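Local coordinates for putative gdp-fucose protein o-fucosyltransferase 1 (Caenorhabditis elegans, PDB 3ZY2) that belongs to the protein O-fucosyltransferase family of the GT-B clan and holds guanosine-5'-diphosphate in a pocket, at residues D6-V12 against L37-V42; L31-K35 against V68-T72; V42-F46 against I57-F63; V184-Q188 against H338-E343; D290-D294 against E306-Q310. One frame throughout, in Å; residues are numbered along the deposited sequence.

Interaction 1 (D6-V12 against L37-V42); sequences DPNGYIV and LDRTLV
Two neighbouring parallel strands meet here, the first and last elements of the beta-alpha-beta unit made by strand 10-13, helix 20-37 and strand 40-42, in the N-terminal parallel sheet. The short strand axes lie 4.7 Å apart at 26°. Y10 pairs with T40 and I11 with L41, with CA-CA separations of 4.8 and 5.0 Å. The ladder runs T40 N to G9 O (3.1 Å), I11 N to T40 O (2.9 Å) and V42 N to I11 O (2.8 Å). Y10 and T40 share one face; I11 and L41 share the other, where I11 CG2 meets L41 CD1 at 3.7 Å. D38 ends the helix in a Schellman motif. Ahead of the first strand, a type I turn from D6 to G9 is braced by an Asx turn, N8 N to D6 OD1 (2.9 Å). At G9 (phi 97°) a CB would clash with the R39 guanidinium; R39 NH1 reaches Y10 O (3.3 Å) and NH2 bonds Y166 O. D6, rotamer t, accepts from T40 OG1 at OD2 (2.6 Å) and forms a salt bridge with R73. The chemistry thus extends the strand pairing with side-chain bonds, tying the turn's carboxylate to the partner strand.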
# COMPACT_ATOMS: atom_id res chain seq x y z
N ASP A 6 -22.64 3.55 -19.47
CA ASP A 6 -21.65 2.61 -20.00
C ASP A 6 -21.88 1.19 -19.45
O ASP A 6 -21.72 0.95 -18.24
CB ASP A 6 -20.23 3.12 -19.68
CG ASP A 6 -19.13 2.30 -20.36
OD1 ASP A 6 -19.39 1.19 -20.90
OD2 ASP A 6 -17.97 2.77 -20.34
N PRO A 7 -22.26 0.24 -20.33
CA PRO A 7 -22.48 -1.14 -19.90
C PRO A 7 -21.26 -1.79 -19.26
O PRO A 7 -21.41 -2.71 -18.46
CB PRO A 7 -22.83 -1.89 -21.20
CG PRO A 7 -22.57 -0.95 -22.32
CD PRO A 7 -22.47 0.44 -21.78
N ASN A 8 -20.06 -1.31 -19.63
CA ASN A 8 -18.82 -1.81 -19.04
C ASN A 8 -18.54 -1.25 -17.65
O ASN A 8 -17.70 -1.77 -16.92
CB ASN A 8 -17.61 -1.51 -19.93
CG ASN A 8 -17.59 -2.35 -21.21
OD1 ASN A 8 -16.71 -2.17 -22.04
ND2 ASN A 8 -18.56 -3.25 -21.36
N GLY A 9 -19.23 -0.17 -17.29
CA GLY A 9 -19.06 0.39 -15.96
C GLY A 9 -18.08 1.55 -15.90
O GLY A 9 -17.65 2.09 -16.94
N TYR A 10 -17.73 1.91 -14.67
CA TYR A 10 -16.98 3.14 -14.37
C TYR A 10 -15.80 2.91 -13.45
O TYR A 10 -15.75 1.93 -12.70
CB TYR A 10 -17.91 4.19 -13.71
CG TYR A 10 -19.02 4.59 -14.63
CD1 TYR A 10 -20.19 3.81 -14.74
CD2 TYR A 10 -18.90 5.72 -15.45
CE1 TYR A 10 -21.20 4.17 -15.61
CE2 TYR A 10 -19.91 6.07 -16.32
CZ TYR A 10 -21.05 5.29 -16.40
OH TYR A 10 -22.03 5.68 -17.28
N ILE A 11 -14.86 3.84 -13.50
CA ILE A 11 -13.78 3.94 -12.53
C ILE A 11 -13.85 5.33 -11.92
O ILE A 11 -13.96 6.31 -12.65
CB ILE A 11 -12.39 3.74 -13.18
CG1 ILE A 11 -12.20 2.30 -13.63
CG2 ILE A 11 -11.25 4.14 -12.23
CD1 ILE A 11 -11.15 2.17 -14.72
N VAL A 12 -13.76 5.40 -10.60
CA VAL A 12 -13.68 6.70 -9.89
C VAL A 12 -12.56 6.59 -8.88
O VAL A 12 -12.32 5.51 -8.31
CB VAL A 12 -15.04 7.10 -9.23
CG1 VAL A 12 -15.51 6.08 -8.17
CG2 VAL A 12 -14.96 8.52 -8.64
N LEU A 37 -8.86 -1.01 -19.35
CA LEU A 37 -9.98 -1.77 -18.77
C LEU A 37 -11.30 -1.60 -19.54
O LEU A 37 -12.28 -2.32 -19.26
CB LEU A 37 -10.21 -1.43 -17.30
CG LEU A 37 -9.39 -2.13 -16.23
CD1 LEU A 37 -10.05 -1.99 -14.86
CD2 LEU A 37 -9.18 -3.58 -16.57
N ASP A 38 -11.32 -0.66 -20.48
CA ASP A 38 -12.51 -0.27 -21.23
C ASP A 38 -13.69 0.12 -20.33
O ASP A 38 -14.84 -0.23 -20.58
CB ASP A 38 -12.91 -1.33 -22.27
CG ASP A 38 -13.70 -0.74 -23.43
OD1 ASP A 38 -13.70 0.50 -23.59
OD2 ASP A 38 -14.32 -1.53 -24.18
N ARG A 39 -13.39 0.90 -19.29
CA ARG A 39 -14.40 1.48 -18.43
C ARG A 39 -14.31 2.99 -18.58
O ARG A 39 -13.22 3.54 -18.82
CB ARG A 39 -14.14 1.12 -16.97
CG ARG A 39 -14.62 -0.29 -16.59
CD ARG A 39 -14.35 -0.56 -15.13
NE ARG A 39 -14.84 -1.89 -14.74
CZ ARG A 39 -15.94 -2.11 -14.02
NH1 ARG A 39 -16.68 -1.11 -13.55
NH2 ARG A 39 -16.28 -3.35 -13.71
N THR A 40 -15.44 3.66 -18.43
CA THR A 40 -15.47 5.12 -18.44
C THR A 40 -14.84 5.65 -17.16
O THR A 40 -15.13 5.16 -16.07
CB THR A 40 -16.91 5.63 -18.55
OG1 THR A 40 -17.45 5.23 -19.81
CG2 THR A 40 -16.95 7.16 -18.50
N LEU A 41 -13.95 6.64 -17.31
CA LEU A 41 -13.29 7.27 -16.16
C LEU A 41 -14.07 8.48 -15.69
O LEU A 41 -14.33 9.40 -16.47
CB LEU A 41 -11.87 7.69 -16.50
CG LEU A 41 -11.09 8.32 -15.34
CD1 LEU A 41 -10.93 7.31 -14.19
CD2 LEU A 41 -9.73 8.85 -15.83
N VAL A 42 -14.43 8.48 -14.41
CA VAL A 42 -14.97 9.66 -13.77
C VAL A 42 -13.81 10.63 -13.54
O VAL A 42 -12.81 10.27 -12.91
CB VAL A 42 -15.67 9.36 -12.41
CG1 VAL A 42 -16.25 10.65 -11.79
CG2 VAL A 42 -16.75 8.26 -12.59

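Interaction 2 (L31-K35 against V68-T72)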
# COMPACT_ATOMS: atom_id res chain seq x y z
N LEU A 31 -5.63 7.44 -16.57
CA LEU A 31 -6.25 7.52 -17.89
C LEU A 31 -5.91 6.28 -18.72
O LEU A 31 -6.81 5.69 -19.33
CB LEU A 31 -5.79 8.79 -18.60
CG LEU A 31 -6.55 10.06 -18.17
CD1 LEU A 31 -5.75 11.31 -18.50
CD2 LEU A 31 -7.91 10.16 -18.83
N ALA A 32 -4.64 5.89 -18.72
CA ALA A 32 -4.19 4.70 -19.47
C ALA A 32 -4.86 3.43 -18.93
O ALA A 32 -5.31 2.56 -19.71
CB ALA A 32 -2.69 4.60 -19.42
N PHE A 33 -4.93 3.34 -17.60
CA PHE A 33 -5.58 2.21 -16.93
C PHE A 33 -7.05 2.07 -17.32
O PHE A 33 -7.51 0.96 -17.65
CB PHE A 33 -5.40 2.39 -15.42
CG PHE A 33 -6.10 1.34 -14.57
CD1 PHE A 33 -5.60 0.04 -14.51
CD2 PHE A 33 -7.21 1.67 -13.79
CE1 PHE A 33 -6.22 -0.92 -13.70
CE2 PHE A 33 -7.83 0.69 -12.98
CZ PHE A 33 -7.33 -0.59 -12.93
N ALA A 34 -7.80 3.18 -17.31
CA ALA A 34 -9.22 3.17 -17.66
C ALA A 34 -9.43 2.73 -19.10
O ALA A 34 -10.34 1.95 -19.39
CB ALA A 34 -9.87 4.54 -17.41
N LYS A 35 -8.59 3.23 -20.01
CA LYS A 35 -8.70 2.88 -21.42
C LYS A 35 -8.44 1.38 -21.58
O LYS A 35 -9.18 0.70 -22.32
CB LYS A 35 -7.73 3.69 -22.28
CG LYS A 35 -7.90 3.45 -23.80
CD LYS A 35 -6.95 4.33 -24.57
CE LYS A 35 -7.27 4.35 -26.06
NZ LYS A 35 -6.70 5.57 -26.69
N VAL A 68 -9.75 15.68 -23.38
CA VAL A 68 -9.39 14.44 -22.71
C VAL A 68 -10.20 13.25 -23.25
O VAL A 68 -9.69 12.13 -23.33
CB VAL A 68 -9.44 14.58 -21.17
CG1 VAL A 68 -10.86 14.57 -20.62
CG2 VAL A 68 -8.63 13.46 -20.53
N ALA A 69 -11.44 13.52 -23.66
CA ALA A 69 -12.32 12.51 -24.25
C ALA A 69 -11.76 11.95 -25.55
O ALA A 69 -12.17 10.87 -25.99
CB ALA A 69 -13.71 13.10 -24.48
N LYS A 70 -10.82 12.65 -26.17
CA LYS A 70 -10.21 12.15 -27.41
C LYS A 70 -9.23 11.02 -27.11
O LYS A 70 -8.84 10.25 -28.01
CB LYS A 70 -9.52 13.28 -28.17
CG LYS A 70 -10.44 14.44 -28.51
CD LYS A 70 -11.03 14.32 -29.88
CE LYS A 70 -11.54 15.69 -30.37
NZ LYS A 70 -10.49 16.76 -30.41
N TYR A 71 -8.87 10.88 -25.84
CA TYR A 71 -8.03 9.78 -25.42
C TYR A 71 -8.83 8.55 -24.98
O TYR A 71 -8.53 7.42 -25.40
CB TYR A 71 -7.04 10.21 -24.32
CG TYR A 71 -6.20 9.04 -23.87
CD1 TYR A 71 -5.25 8.46 -24.74
CD2 TYR A 71 -6.41 8.45 -22.62
CE1 TYR A 71 -4.52 7.36 -24.34
CE2 TYR A 71 -5.67 7.35 -22.23
CZ TYR A 71 -4.73 6.81 -23.09
OH TYR A 71 -4.00 5.72 -22.68
N THR A 72 -9.82 8.77 -24.12
CA THR A 72 -10.61 7.66 -23.58
C THR A 72 -11.97 8.18 -23.13
O THR A 72 -12.14 9.39 -22.95
CB THR A 72 -9.85 6.97 -22.43
OG1 THR A 72 -10.42 5.67 -22.18
CG2 THR A 72 -9.84 7.84 -21.15
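Y71, K35 and L31 bury most of the surface in this contact between helix 20-37 and the loop that leads from helix 65-68 to strand 74-75. The Y71 ring turns its edge to the helix backbone, with Y71 CE2 3.5 Å from L31 O. K35, extended through t rotamers, runs along one face of the ring: CD sits 4.0 Å from the ring centroid in a CH-pi contact, and NZ lies 4.2 Å from the same centroid, an off-centre cation-pi pair. The ammonium group also donates a hydrogen bond from K35 NZ to Y71 O at 2.9 Å, so one lysine grips both the ring and the backbone of the same residue. One turn before K35, L31 extends CD2 to V68 CG2 and to T72 CG2, each at 3.8 Å, while its CB is 3.9 Å from Y71 CE2. L31 and A34 also rest on L41 of strand 40-42, so the contact runs from the sheet side of the helix out to exposed K35; Y71 also touches I187. The chemistry is graded, from aliphatic packing at buried L31 to the hydrogen bond and cation-pi contact at K35.

Interaction 3 (V42-F46 against I57-F63); sequences VLPNF and IPFEFLF
F46 is the bump of this contact, and the hollow that receives it is lined by I57, F59, L62 and F63. Its chain, V42-F46, leaves strand 40-42 in extended form (phi about -70 to -80°, psi 122 to 168°); I57 is extended too, and beyond P58 the chain winds into a weakly bonded helix, 59-62, with F59 at -48/-49°. F46 and I57 form an antiparallel hydrogen-bonded pair, CA-CA 4.9 Å, through F46 N to I57 O and I57 N to F46 O, both 2.8 Å. With chi1 near -66° (m), the F46 ring tips into the cavity: CE2 lies 3.8 Å from F59 CD2 and 4.0 Å from F63 CD2, and CD2 lies 3.7 Å from L62 CD1. The F46-I57 pair closes the base of the beta hairpin of strands 46-48 and 55-57. F46 also meets F20, a residue of the guanosine-5'-diphosphate pocket, edge-to-face, and its side chain lies about 9 Å from that ligand. A second bump is L43 (m, t), which covers one face of the F59 ring (rotamer t); L43 CD2 stands 3.8 Å from the centroid, nearly on the normal, and L43 CD1 is 3.7 Å from F59 CD1. A water fills the gap between L43, N45 and F59, accepting from F59 N at 2.9 Å and lying 3.2 Å from L43 O and 2.9 Å from N45 OD1.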
# COMPACT_ATOMS: atom_id res chain seq x y z
N VAL A 42 -14.43 8.48 -14.41
CA VAL A 42 -14.97 9.66 -13.77
C VAL A 42 -13.81 10.63 -13.54
O VAL A 42 -12.81 10.27 -12.91
CB VAL A 42 -15.67 9.36 -12.41
CG1 VAL A 42 -16.25 10.65 -11.79
CG2 VAL A 42 -16.75 8.26 -12.59
N LEU A 43 -13.93 11.83 -14.09
CA LEU A 43 -12.83 12.79 -14.00
C LEU A 43 -12.68 13.23 -12.54
O LEU A 43 -13.66 13.58 -11.87
CB LEU A 43 -13.07 13.96 -14.95
CG LEU A 43 -13.03 13.58 -16.44
CD1 LEU A 43 -13.71 14.66 -17.29
CD2 LEU A 43 -11.59 13.37 -16.90
N PRO A 44 -11.45 13.17 -11.98
CA PRO A 44 -11.27 13.45 -10.56
C PRO A 44 -11.44 14.92 -10.23
O PRO A 44 -11.20 15.78 -11.09
CB PRO A 44 -9.81 13.07 -10.33
CG PRO A 44 -9.13 13.33 -11.63
CD PRO A 44 -10.17 12.94 -12.69
N ASN A 45 -11.87 15.22 -9.01
CA ASN A 45 -11.62 16.55 -8.47
C ASN A 45 -10.15 16.61 -8.11
O ASN A 45 -9.60 15.66 -7.50
CB ASN A 45 -12.44 16.78 -7.21
CG ASN A 45 -13.92 16.93 -7.49
OD1 ASN A 45 -14.34 17.47 -8.54
ND2 ASN A 45 -14.73 16.48 -6.53
N PHE A 46 -9.49 17.68 -8.52
CA PHE A 46 -8.14 17.92 -8.00
C PHE A 46 -8.19 18.54 -6.62
O PHE A 46 -9.25 18.93 -6.17
CB PHE A 46 -7.34 18.79 -8.99
CG PHE A 46 -7.08 18.07 -10.29
CD1 PHE A 46 -6.08 17.10 -10.34
CD2 PHE A 46 -7.84 18.35 -11.44
CE1 PHE A 46 -5.81 16.39 -11.54
CE2 PHE A 46 -7.56 17.63 -12.65
CZ PHE A 46 -6.55 16.67 -12.68
N ILE A 57 -11.30 20.77 -6.53
CA ILE A 57 -11.43 21.58 -7.73
C ILE A 57 -11.95 20.71 -8.87
O ILE A 57 -11.36 19.70 -9.17
CB ILE A 57 -10.03 22.17 -8.12
CG1 ILE A 57 -9.29 22.83 -6.93
CG2 ILE A 57 -10.16 23.08 -9.35
CD1 ILE A 57 -9.99 24.02 -6.23
N PRO A 58 -13.09 21.08 -9.48
CA PRO A 58 -13.57 20.22 -10.57
C PRO A 58 -12.58 20.18 -11.74
O PRO A 58 -11.94 21.21 -12.08
CB PRO A 58 -14.87 20.89 -11.02
CG PRO A 58 -15.31 21.72 -9.84
CD PRO A 58 -14.03 22.17 -9.18
N PHE A 59 -12.46 19.00 -12.34
CA PHE A 59 -11.57 18.80 -13.48
C PHE A 59 -11.75 19.90 -14.53
O PHE A 59 -10.78 20.48 -15.00
CB PHE A 59 -11.83 17.43 -14.12
CG PHE A 59 -11.10 17.22 -15.43
CD1 PHE A 59 -11.67 17.64 -16.64
CD2 PHE A 59 -9.84 16.60 -15.46
CE1 PHE A 59 -10.97 17.44 -17.87
CE2 PHE A 59 -9.16 16.40 -16.68
CZ PHE A 59 -9.72 16.83 -17.87
N GLU A 60 -13.01 20.17 -14.90
CA GLU A 60 -13.32 21.09 -16.00
C GLU A 60 -13.04 22.57 -15.69
O GLU A 60 -13.05 23.41 -16.60
CB GLU A 60 -14.78 20.91 -16.47
CG GLU A 60 -15.80 21.22 -15.40
CD GLU A 60 -16.23 20.00 -14.59
OE1 GLU A 60 -15.44 19.04 -14.43
OE2 GLU A 60 -17.40 20.04 -14.10
N PHE A 61 -12.80 22.89 -14.42
CA PHE A 61 -12.34 24.23 -14.07
C PHE A 61 -10.93 24.44 -14.62
O PHE A 61 -10.57 25.55 -15.03
CB PHE A 61 -12.36 24.41 -12.55
CG PHE A 61 -12.20 25.83 -12.10
CD1 PHE A 61 -13.18 26.77 -12.38
CD2 PHE A 61 -11.06 26.23 -11.39
CE1 PHE A 61 -13.05 28.11 -11.96
CE2 PHE A 61 -10.92 27.55 -10.96
CZ PHE A 61 -11.92 28.48 -11.25
N LEU A 62 -10.17 23.35 -14.69
CA LEU A 62 -8.74 23.41 -15.06
C LEU A 62 -8.47 22.97 -16.50
O LEU A 62 -7.65 23.57 -17.17
CB LEU A 62 -7.91 22.53 -14.12
CG LEU A 62 -7.99 22.91 -12.64
CD1 LEU A 62 -7.12 21.99 -11.85
CD2 LEU A 62 -7.56 24.38 -12.43
N PHE A 63 -9.13 21.91 -16.94
CA PHE A 63 -8.86 21.30 -18.25
C PHE A 63 -10.13 21.10 -19.07
O PHE A 63 -11.25 21.12 -18.53
CB PHE A 63 -8.21 19.93 -18.04
CG PHE A 63 -6.87 19.96 -17.38
CD1 PHE A 63 -5.81 20.59 -18.00
CD2 PHE A 63 -6.66 19.32 -16.17
CE1 PHE A 63 -4.54 20.59 -17.42
CE2 PHE A 63 -5.39 19.31 -15.58
CZ PHE A 63 -4.33 19.94 -16.21
O HOH W 1 -13.88 16.67 -11.27

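Interaction 4 (V184-Q188 against H338-E343)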
# COMPACT_ATOMS: atom_id res chain seq x y z
N VAL A 184 3.48 6.88 -20.28
CA VAL A 184 2.23 7.63 -20.21
C VAL A 184 2.43 9.13 -20.37
O VAL A 184 1.47 9.88 -20.38
CB VAL A 184 1.42 7.38 -18.90
CG1 VAL A 184 1.07 5.88 -18.76
CG2 VAL A 184 2.15 7.95 -17.66
N TRP A 185 3.68 9.57 -20.50
CA TRP A 185 3.95 11.02 -20.56
C TRP A 185 3.23 11.68 -21.74
O TRP A 185 2.77 12.84 -21.60
CB TRP A 185 5.44 11.35 -20.60
CG TRP A 185 6.18 10.96 -19.37
CD1 TRP A 185 5.64 10.71 -18.13
CD2 TRP A 185 7.59 10.86 -19.23
NE1 TRP A 185 6.65 10.39 -17.23
CE2 TRP A 185 7.85 10.48 -17.89
CE3 TRP A 185 8.67 11.00 -20.11
CZ2 TRP A 185 9.15 10.26 -17.41
CZ3 TRP A 185 9.95 10.77 -19.64
CH2 TRP A 185 10.19 10.40 -18.30
N SER A 186 3.13 10.99 -22.87
CA SER A 186 2.45 11.56 -24.03
C SER A 186 0.96 11.82 -23.83
O SER A 186 0.37 12.59 -24.57
CB SER A 186 2.68 10.67 -25.26
OG SER A 186 2.08 9.41 -25.06
N ILE A 187 0.35 11.21 -22.81
CA ILE A 187 -1.06 11.47 -22.52
C ILE A 187 -1.30 12.94 -22.13
O ILE A 187 -2.41 13.43 -22.25
CB ILE A 187 -1.59 10.44 -21.47
CG1 ILE A 187 -1.45 9.04 -22.07
CG2 ILE A 187 -3.07 10.71 -21.07
CD1 ILE A 187 -1.82 7.91 -21.10
N GLN A 188 -0.24 13.65 -21.71
CA GLN A 188 -0.38 15.07 -21.41
C GLN A 188 -0.92 15.87 -22.61
O GLN A 188 -1.52 16.93 -22.45
CB GLN A 188 0.97 15.63 -20.95
CG GLN A 188 0.89 17.05 -20.34
CD GLN A 188 0.53 17.07 -18.85
OE1 GLN A 188 1.09 16.32 -18.05
NE2 GLN A 188 -0.38 17.96 -18.46
N HIS A 338 7.34 19.16 -14.42
CA HIS A 338 7.17 18.01 -15.35
C HIS A 338 5.89 18.18 -16.16
O HIS A 338 5.85 17.83 -17.34
CB HIS A 338 7.20 16.68 -14.58
CG HIS A 338 7.47 15.45 -15.41
ND1 HIS A 338 7.77 15.43 -16.76
CD2 HIS A 338 7.49 14.16 -15.00
CE1 HIS A 338 7.96 14.17 -17.14
NE2 HIS A 338 7.78 13.39 -16.09
N ILE A 339 4.86 18.78 -15.55
CA ILE A 339 3.65 19.13 -16.30
C ILE A 339 4.02 19.99 -17.52
O ILE A 339 3.59 19.72 -18.64
CB ILE A 339 2.65 19.92 -15.42
CG1 ILE A 339 2.03 19.00 -14.37
CG2 ILE A 339 1.55 20.51 -16.34
CD1 ILE A 339 1.23 19.76 -13.32
N VAL A 340 4.84 21.01 -17.29
CA VAL A 340 5.21 21.93 -18.36
C VAL A 340 6.02 21.20 -19.43
O VAL A 340 5.76 21.36 -20.62
CB VAL A 340 6.04 23.12 -17.87
CG1 VAL A 340 6.31 24.08 -19.03
CG2 VAL A 340 5.35 23.86 -16.75
N LYS A 341 7.01 20.42 -19.00
CA LYS A 341 7.86 19.67 -19.94
C LYS A 341 7.01 18.78 -20.84
O LYS A 341 7.18 18.80 -22.08
CB LYS A 341 8.88 18.81 -19.16
CG LYS A 341 9.78 17.95 -20.04
CD LYS A 341 10.55 18.83 -21.04
CE LYS A 341 11.78 18.13 -21.64
NZ LYS A 341 11.46 16.82 -22.31
N ARG A 342 6.08 18.01 -20.26
CA ARG A 342 5.21 17.14 -21.06
C ARG A 342 4.28 17.89 -22.00
O ARG A 342 4.03 17.45 -23.14
CB ARG A 342 4.38 16.23 -20.14
CG ARG A 342 5.24 15.25 -19.36
CD ARG A 342 4.39 14.23 -18.58
NE ARG A 342 3.43 14.88 -17.69
CZ ARG A 342 3.48 14.82 -16.37
NH1 ARG A 342 4.46 14.16 -15.75
NH2 ARG A 342 2.52 15.40 -15.66
N GLU A 343 3.77 19.03 -21.54
CA GLU A 343 2.90 19.83 -22.39
C GLU A 343 3.70 20.34 -23.58
O GLU A 343 3.26 20.26 -24.74
CB GLU A 343 2.26 20.98 -21.59
CG GLU A 343 1.36 21.84 -22.51
CD GLU A 343 0.49 22.84 -21.78
OE1 GLU A 343 0.33 22.67 -20.56
OE2 GLU A 343 -0.06 23.75 -22.44
O HOH W 2 -1.18 20.25 -19.99
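The indole of W185 overlaps the imidazole of H338 in a T-shaped stack: the edge of H338 points at the face of the W185 five-membered ring, centroids 4.6 Å apart and planes at 79°. The indole NE1 bonds S180 OG. R342 runs beside the tryptophan, R342 CD 3.7 Å from W185 CB, and turns its guanidinium edge to Q188. There Q188 OE1 is a shared acceptor for R342 NE (2.8 Å) and R342 NH2 (2.9 Å). Q188 NE2 donates to a water at 2.9 Å, which donates to E343 OE1 at 2.9 Å; that carboxylate oxygen also bonds W193. The stack and hydrogen bonds tie the loop after strand 168-171 of the N-terminal sheet, through W185 and the 3-10 turn at Q188, to helix 335-346 of the C-terminal half, consistent with the two-domain GT-B fold. R342 also forms a salt bridge with D25 and packs on helix 20-37, while I339 and V340 touch L319 of helix 315-324, setting the contact among three helices.

Interaction 5 (D290-D294 against E306-Q310); sequences DHMID and EAHRQ
This contact closes a beta-alpha-beta unit, strand 282-287, helix 293-300 and strand 307-308, in the C-terminal parallel sheet, and lies near the guanosine-5'-diphosphate pocket: the H291 side chain is about 6 Å from the ligand. The loop before the helix is shaped by an Asx turn, D290 OD1 accepting from M292 N at 2.9 Å; M292, at the N-cap position, takes positive phi (55/31°), and I293 opens the helix (-60/-51°). Opposite it, A307 to R309 are extended, with phi from -93 to -136° and psi 146 to 161°. Nearest CA atoms are I293 to A307 at 6.0 Å and H291 to R309 at 7.4 Å, so the segments run in opposite order. Packing and stacking join them, without hydrogen bonds. I293, m at both chi angles, places CD1 4.0 Å from A307 CB and CG1 3.9 Å from R309 CG. R309 (p, t, m) folds so that its guanidinium lies flat on the H291 ring (chi1 m), centres 3.7 Å apart and planes at 11°, with R309 CD 4.0 Å from that ring's centroid in a CH-pi contact. It is fixed by its own chain, R309 NE and NH2 donating to Q310 O at 2.9 and 3.0 Å. Around it, H291, I293 and A307 touch V285 of strand 282-287, H308 pairs with V283 and V285, and A307 N bonds N297 of helix 293-300.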
# COMPACT_ATOMS: atom_id res chain seq x y z
N ASP A 290 10.09 32.35 -3.67
CA ASP A 290 10.93 33.51 -3.99
C ASP A 290 11.08 33.64 -5.51
O ASP A 290 11.83 32.88 -6.14
CB ASP A 290 12.31 33.32 -3.34
CG ASP A 290 13.26 34.48 -3.59
OD1 ASP A 290 12.85 35.52 -4.16
OD2 ASP A 290 14.44 34.35 -3.18
N HIS A 291 10.35 34.60 -6.09
CA HIS A 291 10.42 34.86 -7.54
C HIS A 291 11.72 35.56 -7.98
O HIS A 291 12.00 35.64 -9.18
CB HIS A 291 9.23 35.69 -8.04
CG HIS A 291 7.90 35.04 -7.79
ND1 HIS A 291 7.13 34.48 -8.79
CD2 HIS A 291 7.20 34.87 -6.64
CE1 HIS A 291 6.03 33.98 -8.26
NE2 HIS A 291 6.05 34.20 -6.96
N MET A 292 12.49 36.07 -7.03
CA MET A 292 13.78 36.67 -7.33
C MET A 292 13.71 37.79 -8.37
O MET A 292 14.66 37.98 -9.11
CB MET A 292 14.78 35.60 -7.81
CG MET A 292 15.20 34.60 -6.73
SD MET A 292 16.28 33.32 -7.42
CE MET A 292 17.72 34.32 -7.82
N ILE A 293 12.59 38.52 -8.42
CA ILE A 293 12.37 39.53 -9.47
C ILE A 293 13.44 40.61 -9.45
O ILE A 293 14.04 40.91 -10.49
CB ILE A 293 10.93 40.16 -9.44
CG1 ILE A 293 9.86 39.11 -9.71
CG2 ILE A 293 10.78 41.31 -10.46
CD1 ILE A 293 9.95 38.43 -11.08
N ASP A 294 13.70 41.20 -8.29
CA ASP A 294 14.70 42.26 -8.23
C ASP A 294 16.09 41.75 -8.58
O ASP A 294 16.82 42.42 -9.33
CB ASP A 294 14.71 42.95 -6.87
CG ASP A 294 13.47 43.80 -6.63
OD1 ASP A 294 12.70 44.04 -7.58
OD2 ASP A 294 13.27 44.26 -5.49
N GLU A 306 13.27 42.79 -18.58
CA GLU A 306 12.86 42.53 -17.20
C GLU A 306 12.20 41.18 -17.04
O GLU A 306 11.71 40.60 -18.02
CB GLU A 306 11.93 43.63 -16.67
CG GLU A 306 12.65 44.94 -16.38
CD GLU A 306 11.80 45.96 -15.62
OE1 GLU A 306 10.55 45.83 -15.56
OE2 GLU A 306 12.40 46.92 -15.08
N ALA A 307 12.23 40.69 -15.80
CA ALA A 307 11.48 39.52 -15.38
C ALA A 307 10.15 39.99 -14.81
O ALA A 307 10.06 41.07 -14.18
CB ALA A 307 12.25 38.78 -14.33
N HIS A 308 9.14 39.18 -15.02
CA HIS A 308 7.78 39.50 -14.63
C HIS A 308 7.14 38.28 -13.98
O HIS A 308 7.45 37.14 -14.33
CB HIS A 308 6.93 39.89 -15.85
CG HIS A 308 7.48 41.02 -16.65
ND1 HIS A 308 8.49 40.87 -17.58
CD2 HIS A 308 7.14 42.33 -16.68
CE1 HIS A 308 8.75 42.03 -18.14
NE2 HIS A 308 7.94 42.93 -17.62
N ARG A 309 6.25 38.54 -13.02
CA ARG A 309 5.51 37.48 -12.35
C ARG A 309 4.06 37.90 -12.25
O ARG A 309 3.74 39.09 -12.40
CB ARG A 309 6.05 37.30 -10.93
CG ARG A 309 6.06 38.59 -10.13
CD ARG A 309 6.14 38.30 -8.64
NE ARG A 309 4.95 37.58 -8.17
CZ ARG A 309 4.66 37.36 -6.89
NH1 ARG A 309 5.49 37.78 -5.93
NH2 ARG A 309 3.55 36.72 -6.57
N GLN A 310 3.19 36.91 -12.02
CA GLN A 310 1.79 37.18 -11.66
C GLN A 310 1.69 37.52 -10.17
O GLN A 310 2.39 36.92 -9.35
CB GLN A 310 0.94 35.94 -11.93
CG GLN A 310 0.91 35.47 -13.35
CD GLN A 310 -0.13 34.41 -13.52
OE1 GLN A 310 0.03 33.29 -13.03
NE2 GLN A 310 -1.22 34.76 -14.18

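Interactions 1 to 3 build one neighbourhood of the N-terminal half. Interactions 1 and 2 centre 10 Å apart and share helix 20-37's packing, with L41 CD2 3.7 Å from L31 CD2; interaction 3 continues the chain of interaction 1 through V42 and meets interaction 2 where V68 CG1 is 3.7 Å from F59 CZ. Interaction 4 carries the series onward, Y71 OH lying 3.5 Å from I187 CD1, and joins that half to helix 335-346 of the C-terminal half. Interaction 5 stands apart, its centre about 45 Å from that of interaction 1. Interactions 3, 4 and 5 come near guanosine-5'-diphosphate, with the side chains of F46, I339 and H291 about 9, 6 and 6 Å from it.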